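Local structure of TT1561 protein (Thermus thermophilus, 1UF3) at the interface of chains A and B and the interface of chains A and C. The protein is of unknown function but belongs to the calcineurin-like metallophosphoesterase superfamily, binds calcium ions and may act as a phosphoesterase. Numbering follows the deposited sequence. Chains: chain A/B/C, hypothetical protein TT1561.

Contacts 1, 3 and 4 belong to the interface of chains A and B; contact 2 lies in that of A and C. Measured between the centres of their C-alpha atoms, contacts 1 and 4 are about 9 Å apart and share A:His63 and B:Pro150; contacts 3 and 4 are about 7 Å apart and share A:Val90, A:Pro92 and B:Lys151; contact 2 is about 23 Å from contact 1. Contacts 1, 4 and 3 form one strip along chain A. The A–C interface is two-fold symmetric; the A–B one is not an exact two-fold. Together they link copies in the deposited eight-chain assembly, which may not be the biological one.

Contact 1: the interface of chains A and B. Residues chain A 61-63; chain B 3-4, 106, 108, 150.
A:His63 sets its imidazole among B:Thr4, B:Gly106 and B:Tyr108, in an interface between two copies of this calcineurin-like metallophosphoesterase. This is the tight part. A:His63 CE1 meets the methyl CG2 of B:Thr4 at 3.6 Å, the two side chains reaching tip to tip. A:His63 CG lies 3.4 Å from the carbonyl O of B:Gly106. Toward B:Tyr108 the imidazole stands edge-to-face, the planes 64° apart. There A:His63 NE2 gives a weak hydrogen bond to the phenol OH of B:Tyr108, at 3.1 Å. The other ring nitrogen turns back to its own chain. CG of A:His63, anti to the carbonyl carbon (chi1 -79°), puts the ring beside its own backbone N. A:His63 ND1 then donates to A:Glu61 O over 3.1 Å, from above the carbonyl plane, and helps fix the rotation of the ring.

The looser part surrounds B:Arg3. Its guanidinium presents an edge to the carbonyl of A:Ala62. B:Arg3 NH2 is 3.2 Å from A:Ala62 O, but the N-H points elsewhere and no hydrogen bond forms. The carboxylate of A:Glu61 also stays apart, with OE1 6.5 Å from NH1 of B:Arg3. B:Pro150 brushes the imidazole, CG to CD2 of A:His63 at 4.3 Å.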
loop_
_atom_site.group_PDB
_atom_site.type_symbol
_atom_site.label_atom_id
_atom_site.label_comp_id
_atom_site.label_asym_id
_atom_site.label_seq_id
_atom_site.Cartn_x
_atom_site.Cartn_y
_atom_site.Cartn_z
ATOM N N GLU A 61 4.392 19.003 8.030
ATOM C CA GLU A 61 3.365 18.524 7.105
ATOM C C GLU A 61 3.838 17.371 6.200
ATOM O O GLU A 61 3.028 16.600 5.673
ATOM C CB GLU A 61 2.883 19.678 6.220
ATOM C CG GLU A 61 2.256 20.838 6.999
ATOM C CD GLU A 61 0.745 20.770 7.025
ATOM O OE1 GLU A 61 0.202 19.664 7.268
ATOM O OE2 GLU A 61 0.101 21.823 6.809
ATOM N N ALA A 62 5.147 17.279 6.004
ATOM C CA ALA A 62 5.731 16.230 5.170
ATOM C C ALA A 62 5.371 14.806 5.605
ATOM O O ALA A 62 5.118 13.948 4.760
ATOM C CB ALA A 62 7.239 16.371 5.169
ATOM N N HIS A 63 5.359 14.561 6.912
ATOM C CA HIS A 63 5.094 13.216 7.440
ATOM C C HIS A 63 6.118 12.236 6.866
ATOM O O HIS A 63 5.741 11.190 6.344
ATOM C CB HIS A 63 3.691 12.720 7.071
ATOM C CG HIS A 63 2.607 13.297 7.921
ATOM N ND1 HIS A 63 1.952 14.468 7.603
ATOM C CD2 HIS A 63 2.095 12.888 9.106
ATOM C CE1 HIS A 63 1.085 14.757 8.556
ATOM N NE2 HIS A 63 1.152 13.815 9.479
ATOM N N ARG B 3 -4.391 12.159 1.600
ATOM C CA ARG B 3 -3.157 11.457 1.923
ATOM C C ARG B 3 -2.828 11.489 3.401
ATOM O O ARG B 3 -2.155 10.600 3.916
ATOM C CB ARG B 3 -1.983 11.984 1.100
ATOM C CG ARG B 3 -1.661 13.427 1.269
ATOM C CD ARG B 3 -0.271 13.684 0.682
ATOM N NE ARG B 3 0.788 13.406 1.637
ATOM C CZ ARG B 3 1.366 14.329 2.404
ATOM N NH1 ARG B 3 0.988 15.598 2.318
ATOM N NH2 ARG B 3 2.313 13.983 3.269
ATOM N N THR B 4 -3.307 12.514 4.089
ATOM C CA THR B 4 -3.084 12.623 5.516
ATOM C C THR B 4 -4.440 12.768 6.227
ATOM O O THR B 4 -5.272 13.582 5.827
ATOM C CB THR B 4 -2.168 13.824 5.825
ATOM O OG1 THR B 4 -0.820 13.506 5.445
ATOM C CG2 THR B 4 -2.189 14.156 7.278
ATOM N N GLY B 106 -1.126 9.035 6.728
ATOM C CA GLY B 106 -0.326 10.100 7.306
ATOM C C GLY B 106 1.150 9.825 7.023
ATOM O O GLY B 106 1.762 10.521 6.241
ATOM N N TYR B 108 -0.104 7.778 10.595
ATOM C CA TYR B 108 -0.327 7.954 12.037
ATOM C C TYR B 108 -0.390 6.557 12.678
ATOM O O TYR B 108 -1.060 5.676 12.169
ATOM C CB TYR B 108 -1.652 8.664 12.335
ATOM C CG TYR B 108 -1.660 10.139 12.046
ATOM C CD1 TYR B 108 -2.084 10.616 10.812
ATOM C CD2 TYR B 108 -1.206 11.052 12.991
ATOM C CE1 TYR B 108 -2.054 11.964 10.518
ATOM C CE2 TYR B 108 -1.177 12.418 12.704
ATOM C CZ TYR B 108 -1.596 12.861 11.465
ATOM O OH TYR B 108 -1.499 14.192 11.129
ATOM N N PRO B 150 3.820 9.932 14.312
ATOM C CA PRO B 150 3.076 10.711 15.316
ATOM C C PRO B 150 1.963 9.730 15.735
ATOM O O PRO B 150 1.434 9.016 14.892
ATOM C CB PRO B 150 2.534 11.887 14.517
ATOM C CG PRO B 150 2.382 11.300 13.097
ATOM C CD PRO B 150 3.657 10.482 12.956
#

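Contact 2: the interface of chains A and C. Residues chain A 95, 100-103, 146; chain C 101, 142, 145-146.
C:Ala142 places its CB at the edge of the A:Arg95 guanidinium, in its plane and 3.5 Å from NH2, in a two-fold symmetric interface of copies A and C, perhaps not biological. A water sits there too. One face of the guanidinium carries the methyl CG2 of A:Thr100. The two Phe101 side chains cross at about a right angle, CE2 of A:Phe101 3.6 Å from CE2 of C:Phe101. Each ring is backed on one face by Leu146 of its own chain: CD1 lies toward the rim in A and over the centre in C. The two Leu146 also touch, CD2 to CD2.

C:Glu145 runs antiparallel past A:Phe101, its CB 3.5 Å from ring atom CE1. A bend at chi2 (-69°) carries the carboxylate on to the strand backbone. A:Thr102 OG1 donates to OE2 of C:Glu145 over 2.8 Å, and A:Phe103 N donates to its OE1 over 3.2 Å. Both donors come from above the carboxylate plane. OE2 of C:Glu145 also bonds to the water, 2.8 Å from its oxygen, and the water bonds in turn to A:Arg95 NE and NH2 and to A:Phe101 O. The arginine may thus ease the negative charge without touching it. An alanine in place of C:Glu145 would probably leave A:Thr102 OG1 and A:Phe103 N without these acceptors and take from the water its link to chain C.

Strands 94-96 and 101-104 of chain A receive the 3-10 helix 141-146 of chain C, which ends on C:Leu146.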
loop_
_atom_site.group_PDB
_atom_site.type_symbol
_atom_site.label_atom_id
_atom_site.label_comp_id
_atom_site.label_asym_id
_atom_site.label_seq_id
_atom_site.Cartn_x
_atom_site.Cartn_y
_atom_site.Cartn_z
ATOM N N ARG A 95 13.828 15.275 13.291
ATOM C CA ARG A 95 14.937 15.232 14.197
ATOM C C ARG A 95 16.089 16.190 13.925
ATOM O O ARG A 95 16.708 16.161 12.852
ATOM C CB ARG A 95 15.497 13.793 14.228
ATOM C CG ARG A 95 16.613 13.550 15.246
ATOM C CD ARG A 95 16.183 13.906 16.692
ATOM N NE ARG A 95 16.890 13.130 17.708
ATOM C CZ ARG A 95 17.531 13.632 18.763
ATOM N NH1 ARG A 95 17.582 14.938 18.969
ATOM N NH2 ARG A 95 18.105 12.814 19.638
ATOM N N THR A 100 24.017 15.194 17.756
ATOM C CA THR A 100 23.430 13.934 18.161
ATOM C C THR A 100 23.203 13.013 16.952
ATOM O O THR A 100 23.837 13.201 15.901
ATOM C CB THR A 100 22.126 14.199 19.006
ATOM O OG1 THR A 100 21.707 12.990 19.639
ATOM C CG2 THR A 100 21.018 14.746 18.148
ATOM N N PHE A 101 22.312 12.027 17.070
ATOM C CA PHE A 101 22.107 11.102 15.958
ATOM C C PHE A 101 20.738 10.434 15.962
ATOM O O PHE A 101 20.006 10.503 16.949
ATOM C CB PHE A 101 23.168 10.005 16.044
ATOM C CG PHE A 101 22.928 9.036 17.164
ATOM C CD1 PHE A 101 22.152 7.890 16.955
ATOM C CD2 PHE A 101 23.382 9.318 18.447
ATOM C CE1 PHE A 101 21.828 7.054 18.004
ATOM C CE2 PHE A 101 23.069 8.493 19.508
ATOM C CZ PHE A 101 22.281 7.351 19.288
ATOM N N THR A 102 20.395 9.807 14.840
ATOM C CA THR A 102 19.164 9.032 14.759
ATOM C C THR A 102 19.387 7.975 13.671
ATOM O O THR A 102 20.345 8.093 12.906
ATOM C CB THR A 102 17.928 9.897 14.417
ATOM O OG1 THR A 102 16.752 9.090 14.540
ATOM C CG2 THR A 102 18.006 10.455 13.016
ATOM N N PHE A 103 18.537 6.941 13.623
ATOM C CA PHE A 103 18.660 5.906 12.594
ATOM C C PHE A 103 17.499 5.976 11.640
ATOM O O PHE A 103 16.355 6.186 12.047
ATOM C CB PHE A 103 18.647 4.474 13.165
ATOM C CG PHE A 103 19.857 4.109 13.948
ATOM C CD1 PHE A 103 19.798 4.044 15.336
ATOM C CD2 PHE A 103 21.047 3.769 13.305
ATOM C CE1 PHE A 103 20.905 3.640 16.073
ATOM C CE2 PHE A 103 22.155 3.370 14.024
ATOM C CZ PHE A 103 22.097 3.299 15.414
ATOM N N LEU A 146 28.846 2.876 17.955
ATOM C CA LEU A 146 27.803 2.242 17.164
ATOM C C LEU A 146 28.463 1.501 16.001
ATOM O O LEU A 146 29.091 2.111 15.140
ATOM C CB LEU A 146 26.809 3.308 16.672
ATOM C CG LEU A 146 26.315 4.228 17.805
ATOM C CD1 LEU A 146 25.172 5.101 17.323
ATOM C CD2 LEU A 146 25.856 3.377 19.001
ATOM N N PHE C 101 26.741 9.473 25.486
ATOM C CA PHE C 101 26.747 8.110 26.009
ATOM C C PHE C 101 28.028 7.367 25.657
ATOM O O PHE C 101 28.842 7.848 24.853
ATOM C CB PHE C 101 25.580 7.336 25.396
ATOM C CG PHE C 101 25.787 6.997 23.938
ATOM C CD1 PHE C 101 26.359 5.782 23.569
ATOM C CD2 PHE C 101 25.531 7.944 22.949
ATOM C CE1 PHE C 101 26.683 5.523 22.254
ATOM C CE2 PHE C 101 25.851 7.693 21.633
ATOM C CZ PHE C 101 26.430 6.482 21.284
ATOM N N ALA C 142 17.508 10.552 23.006
ATOM C CA ALA C 142 18.341 9.942 21.980
ATOM C C ALA C 142 18.565 8.467 22.332
ATOM O O ALA C 142 18.848 7.659 21.451
ATOM C CB ALA C 142 19.696 10.660 21.874
ATOM N N GLU C 145 16.998 5.368 20.632
ATOM C CA GLU C 145 17.590 4.817 19.408
ATOM C C GLU C 145 18.408 3.569 19.799
ATOM O O GLU C 145 18.798 2.795 18.922
ATOM C CB GLU C 145 18.604 5.777 18.748
ATOM C CG GLU C 145 18.153 7.175 18.364
ATOM C CD GLU C 145 17.180 7.204 17.243
ATOM O OE1 GLU C 145 17.184 6.267 16.427
ATOM O OE2 GLU C 145 16.409 8.187 17.168
ATOM N N LEU C 146 18.705 3.414 21.092
ATOM C CA LEU C 146 19.520 2.284 21.596
ATOM C C LEU C 146 18.746 1.662 22.750
ATOM O O LEU C 146 19.261 1.477 23.846
ATOM C CB LEU C 146 20.875 2.811 22.106
ATOM C CG LEU C 146 21.688 3.672 21.126
ATOM C CD1 LEU C 146 22.808 4.414 21.853
ATOM C CD2 LEU C 146 22.252 2.784 20.028
HETATM O O HOH W 1 17.743 10.395 18.365
#

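Contact 3: the interface of chains A and B. Residues chain A 89-90, 92; chain B 151, 180-181, 198.
A:Leu89 packs against B:Asn180 and B:Ala198 in the A–B interface, which is not an exact two-fold and may not be biological. CG of A:Leu89 is anti to the carbonyl carbon (chi1 -76°), and from that CG the two methyls diverge. CD2 of A:Leu89 rests against the carboxamide of B:Asn180, 3.6 Å from its CG. A:Leu89 CD1 meets B:Ala198 CB at 3.8 Å. CG1 of A:Val90 lies 3.4 Å from the backbone O of B:Asn180 and near B:Ala198 O. No N or O of one chain bonds directly to the other.

Two waters carry the polar part. One is held by A:Leu89 O and by B:Lys151 NZ, the side-chain nitrogen, 2.6 Å from the water oxygen. The other is gripped by A:Val90 O, by B:Asn180 O, 2.9 Å from the water, and by the backbone N of B:Lys151. Both chain A carbonyls belong to the last turn of helix 77-90, so the helix end would probably suit the nearby lysine, if charged.

Farther out, B:Asn180 has left-handed backbone torsions after helix 170-179. This turn directs its carbonyl to the water and its side chain to the leucine. An alanine in place of B:Asn180 would probably open a gap beside A:Leu89 CD2, leaving that methyl without the amide it packs on. B:Lys151 begins strand 151-155. Its backbone N-H points almost straight at the shared water, 2.8 Å from N to the water oxygen and 164° at the hydrogen.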
loop_
_atom_site.group_PDB
_atom_site.type_symbol
_atom_site.label_atom_id
_atom_site.label_comp_id
_atom_site.label_asym_id
_atom_site.label_seq_id
_atom_site.Cartn_x
_atom_site.Cartn_y
_atom_site.Cartn_z
ATOM N N LEU A 89 8.255 16.305 19.723
ATOM C CA LEU A 89 7.533 15.535 20.726
ATOM C C LEU A 89 6.414 14.767 20.070
ATOM O O LEU A 89 6.258 13.577 20.311
ATOM C CB LEU A 89 6.932 16.443 21.794
ATOM C CG LEU A 89 7.939 16.982 22.794
ATOM C CD1 LEU A 89 7.296 18.096 23.658
ATOM C CD2 LEU A 89 8.407 15.828 23.660
ATOM N N VAL A 90 5.631 15.451 19.237
ATOM C CA VAL A 90 4.505 14.811 18.596
ATOM C C VAL A 90 4.720 14.388 17.148
ATOM O O VAL A 90 3.854 13.741 16.572
ATOM C CB VAL A 90 3.236 15.690 18.708
ATOM C CG1 VAL A 90 2.728 15.652 20.154
ATOM C CG2 VAL A 90 3.556 17.124 18.310
ATOM N N PRO A 92 7.660 12.664 16.057
ATOM C CA PRO A 92 8.960 12.043 16.307
ATOM C C PRO A 92 9.749 11.577 15.075
ATOM O O PRO A 92 10.885 11.156 15.205
ATOM C CB PRO A 92 8.633 10.914 17.312
ATOM C CG PRO A 92 7.236 10.514 16.929
ATOM C CD PRO A 92 6.560 11.869 16.639
ATOM N N LYS B 151 1.638 9.689 17.019
ATOM C CA LYS B 151 0.626 8.776 17.550
ATOM C C LYS B 151 -0.753 9.366 17.932
ATOM O O LYS B 151 -0.882 10.552 18.289
ATOM C CB LYS B 151 1.199 8.080 18.781
ATOM C CG LYS B 151 2.507 7.343 18.516
ATOM C CD LYS B 151 3.058 6.681 19.787
ATOM C CE LYS B 151 4.030 7.592 20.484
ATOM N NZ LYS B 151 5.114 7.934 19.537
ATOM N N ASN B 180 4.008 11.021 24.322
ATOM C CA ASN B 180 3.672 12.227 23.588
ATOM C C ASN B 180 2.765 12.011 22.379
ATOM O O ASN B 180 3.064 12.469 21.275
ATOM C CB ASN B 180 4.961 12.925 23.134
ATOM C CG ASN B 180 5.717 13.529 24.286
ATOM O OD1 ASN B 180 5.181 14.364 24.998
ATOM N ND2 ASN B 180 6.960 13.114 24.482
ATOM N N PRO B 181 1.642 11.300 22.557
ATOM C CA PRO B 181 0.789 11.126 21.383
ATOM C C PRO B 181 0.297 12.509 20.963
ATOM O O PRO B 181 0.117 13.392 21.812
ATOM C CB PRO B 181 -0.353 10.253 21.905
ATOM C CG PRO B 181 -0.385 10.614 23.418
ATOM C CD PRO B 181 1.074 10.639 23.746
ATOM N N ALA B 198 2.202 18.467 25.478
ATOM C CA ALA B 198 2.129 18.626 24.022
ATOM C C ALA B 198 0.992 17.831 23.372
ATOM O O ALA B 198 0.736 17.952 22.177
ATOM C CB ALA B 198 3.487 18.223 23.394
HETATM O O HOH W 2 2.812 11.796 18.482
HETATM O O HOH W 3 5.528 10.499 19.973
#

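Contact 4: the interface of chains A and B. Residues chain A 63, 90-93; chain B 147-151.
A:Pro92 pushes the rim of its ring against the backbone of B:Lys147 and B:Tyr149, between two copies of this metallophosphoesterase family member. Its CG lies 3.2 Å from B:Tyr149 O and is also close to B:Lys147 O, so the apolar rim rests on two carbonyls. The neighbouring ring atom CD meets CA of B:Pro150 at 3.9 Å, proline beside proline.

A:Glu93 crosses B:Pro150 at about a right angle. Its OE2 is 3.8 Å from CD of the proline ring. CG of A:Glu93 sits between the backbone N and the carbonyl carbon (chi1 68°), and a second bend at chi2 folds the carboxylate back toward A:His91. There OE1 accepts a hydrogen bond from ND1 of A:His91, 3.0 Å long and 159° at the hydrogen. The donor comes on the syn side, somewhat out of the carboxylate plane, while OE1 lies in the imidazole plane. This bond holds the carboxylate beside the proline and limits turning of the histidine ring. A:His63 NE2 lies at the edge of that ring. A:His91 itself passes obliquely to B:Pro150, ND1 to CB at 4.2 Å.

Nearer its backbone, A:Glu93 sets CB 3.6 Å from B:Asp148 O. On the far side of A:Pro92, its carbonyl O reaches B:Lys147 through a water. The amine NZ of B:Lys147 holds this water, 2.6 Å from its oxygen.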
loop_
_atom_site.group_PDB
_atom_site.type_symbol
_atom_site.label_atom_id
_atom_site.label_comp_id
_atom_site.label_asym_id
_atom_site.label_seq_id
_atom_site.Cartn_x
_atom_site.Cartn_y
_atom_site.Cartn_z
ATOM N N HIS A 63 5.359 14.561 6.912
ATOM C CA HIS A 63 5.094 13.216 7.440
ATOM C C HIS A 63 6.118 12.236 6.866
ATOM O O HIS A 63 5.741 11.190 6.344
ATOM C CB HIS A 63 3.691 12.720 7.071
ATOM C CG HIS A 63 2.607 13.297 7.921
ATOM N ND1 HIS A 63 1.952 14.468 7.603
ATOM C CD2 HIS A 63 2.095 12.888 9.106
ATOM C CE1 HIS A 63 1.085 14.757 8.556
ATOM N NE2 HIS A 63 1.152 13.815 9.479
ATOM N N VAL A 90 5.631 15.451 19.237
ATOM C CA VAL A 90 4.505 14.811 18.596
ATOM C C VAL A 90 4.720 14.388 17.148
ATOM O O VAL A 90 3.854 13.741 16.572
ATOM C CB VAL A 90 3.236 15.690 18.708
ATOM C CG1 VAL A 90 2.728 15.652 20.154
ATOM C CG2 VAL A 90 3.556 17.124 18.310
ATOM N N HIS A 91 5.841 14.797 16.547
ATOM C CA HIS A 91 6.167 14.366 15.193
ATOM C C HIS A 91 7.554 13.814 15.370
ATOM O O HIS A 91 8.542 14.425 14.920
ATOM C CB HIS A 91 6.184 15.534 14.215
ATOM C CG HIS A 91 4.834 15.889 13.688
ATOM N ND1 HIS A 91 4.241 15.217 12.638
ATOM C CD2 HIS A 91 3.946 16.835 14.081
ATOM C CE1 HIS A 91 3.049 15.737 12.405
ATOM N NE2 HIS A 91 2.847 16.719 13.267
ATOM N N PRO A 92 7.660 12.664 16.057
ATOM C CA PRO A 92 8.960 12.043 16.307
ATOM C C PRO A 92 9.749 11.577 15.075
ATOM O O PRO A 92 10.885 11.156 15.205
ATOM C CB PRO A 92 8.633 10.914 17.312
ATOM C CG PRO A 92 7.236 10.514 16.929
ATOM C CD PRO A 92 6.560 11.869 16.639
ATOM N N GLU A 93 9.167 11.689 13.891
ATOM C CA GLU A 93 9.894 11.330 12.685
ATOM C C GLU A 93 10.842 12.477 12.299
ATOM O O GLU A 93 11.699 12.305 11.437
ATOM C CB GLU A 93 8.951 11.029 11.520
ATOM C CG GLU A 93 8.158 12.213 10.970
ATOM C CD GLU A 93 6.994 12.614 11.871
ATOM O OE1 GLU A 93 6.068 13.274 11.376
ATOM O OE2 GLU A 93 7.002 12.269 13.067
ATOM N N LYS B 147 9.001 4.020 16.621
ATOM C CA LYS B 147 9.388 5.332 17.099
ATOM C C LYS B 147 9.083 6.553 16.222
ATOM O O LYS B 147 8.731 7.618 16.736
ATOM C CB LYS B 147 10.902 5.291 17.362
ATOM C CG LYS B 147 11.368 5.789 18.707
ATOM C CD LYS B 147 12.875 5.537 18.902
ATOM C CE LYS B 147 13.749 6.284 17.870
ATOM N NZ LYS B 147 13.686 7.782 17.979
ATOM N N ASP B 148 9.226 6.391 14.915
ATOM C CA ASP B 148 9.065 7.482 13.969
ATOM C C ASP B 148 7.688 7.715 13.389
ATOM O O ASP B 148 7.534 7.807 12.184
ATOM C CB ASP B 148 10.069 7.305 12.824
ATOM C CG ASP B 148 9.868 5.997 12.079
ATOM O OD1 ASP B 148 9.624 4.968 12.757
ATOM O OD2 ASP B 148 9.956 5.996 10.828
ATOM N N TYR B 149 6.681 7.796 14.248
ATOM C CA TYR B 149 5.337 8.096 13.777
ATOM C C TYR B 149 4.581 8.947 14.795
ATOM O O TYR B 149 4.710 8.755 16.013
ATOM C CB TYR B 149 4.502 6.833 13.545
ATOM C CG TYR B 149 5.081 5.806 12.591
ATOM C CD1 TYR B 149 5.980 4.831 13.030
ATOM C CD2 TYR B 149 4.670 5.777 11.266
ATOM C CE1 TYR B 149 6.452 3.825 12.149
ATOM C CE2 TYR B 149 5.130 4.799 10.380
ATOM C CZ TYR B 149 6.017 3.831 10.829
ATOM O OH TYR B 149 6.442 2.901 9.929
ATOM N N PRO B 150 3.820 9.932 14.312
ATOM C CA PRO B 150 3.076 10.711 15.316
ATOM C C PRO B 150 1.963 9.730 15.735
ATOM O O PRO B 150 1.434 9.016 14.892
ATOM C CB PRO B 150 2.534 11.887 14.517
ATOM C CG PRO B 150 2.382 11.300 13.097
ATOM C CD PRO B 150 3.657 10.482 12.956
ATOM N N LYS B 151 1.638 9.689 17.019
ATOM C CA LYS B 151 0.626 8.776 17.550
ATOM C C LYS B 151 -0.753 9.366 17.932
ATOM O O LYS B 151 -0.882 10.552 18.289
ATOM C CB LYS B 151 1.199 8.080 18.781
ATOM C CG LYS B 151 2.507 7.343 18.516
ATOM C CD LYS B 151 3.058 6.681 19.787
ATOM C CE LYS B 151 4.030 7.592 20.484
ATOM N NZ LYS B 151 5.114 7.934 19.537
HETATM O O HOH W 4 2.812 11.796 18.482
HETATM O O HOH W 5 12.300 9.087 16.239
#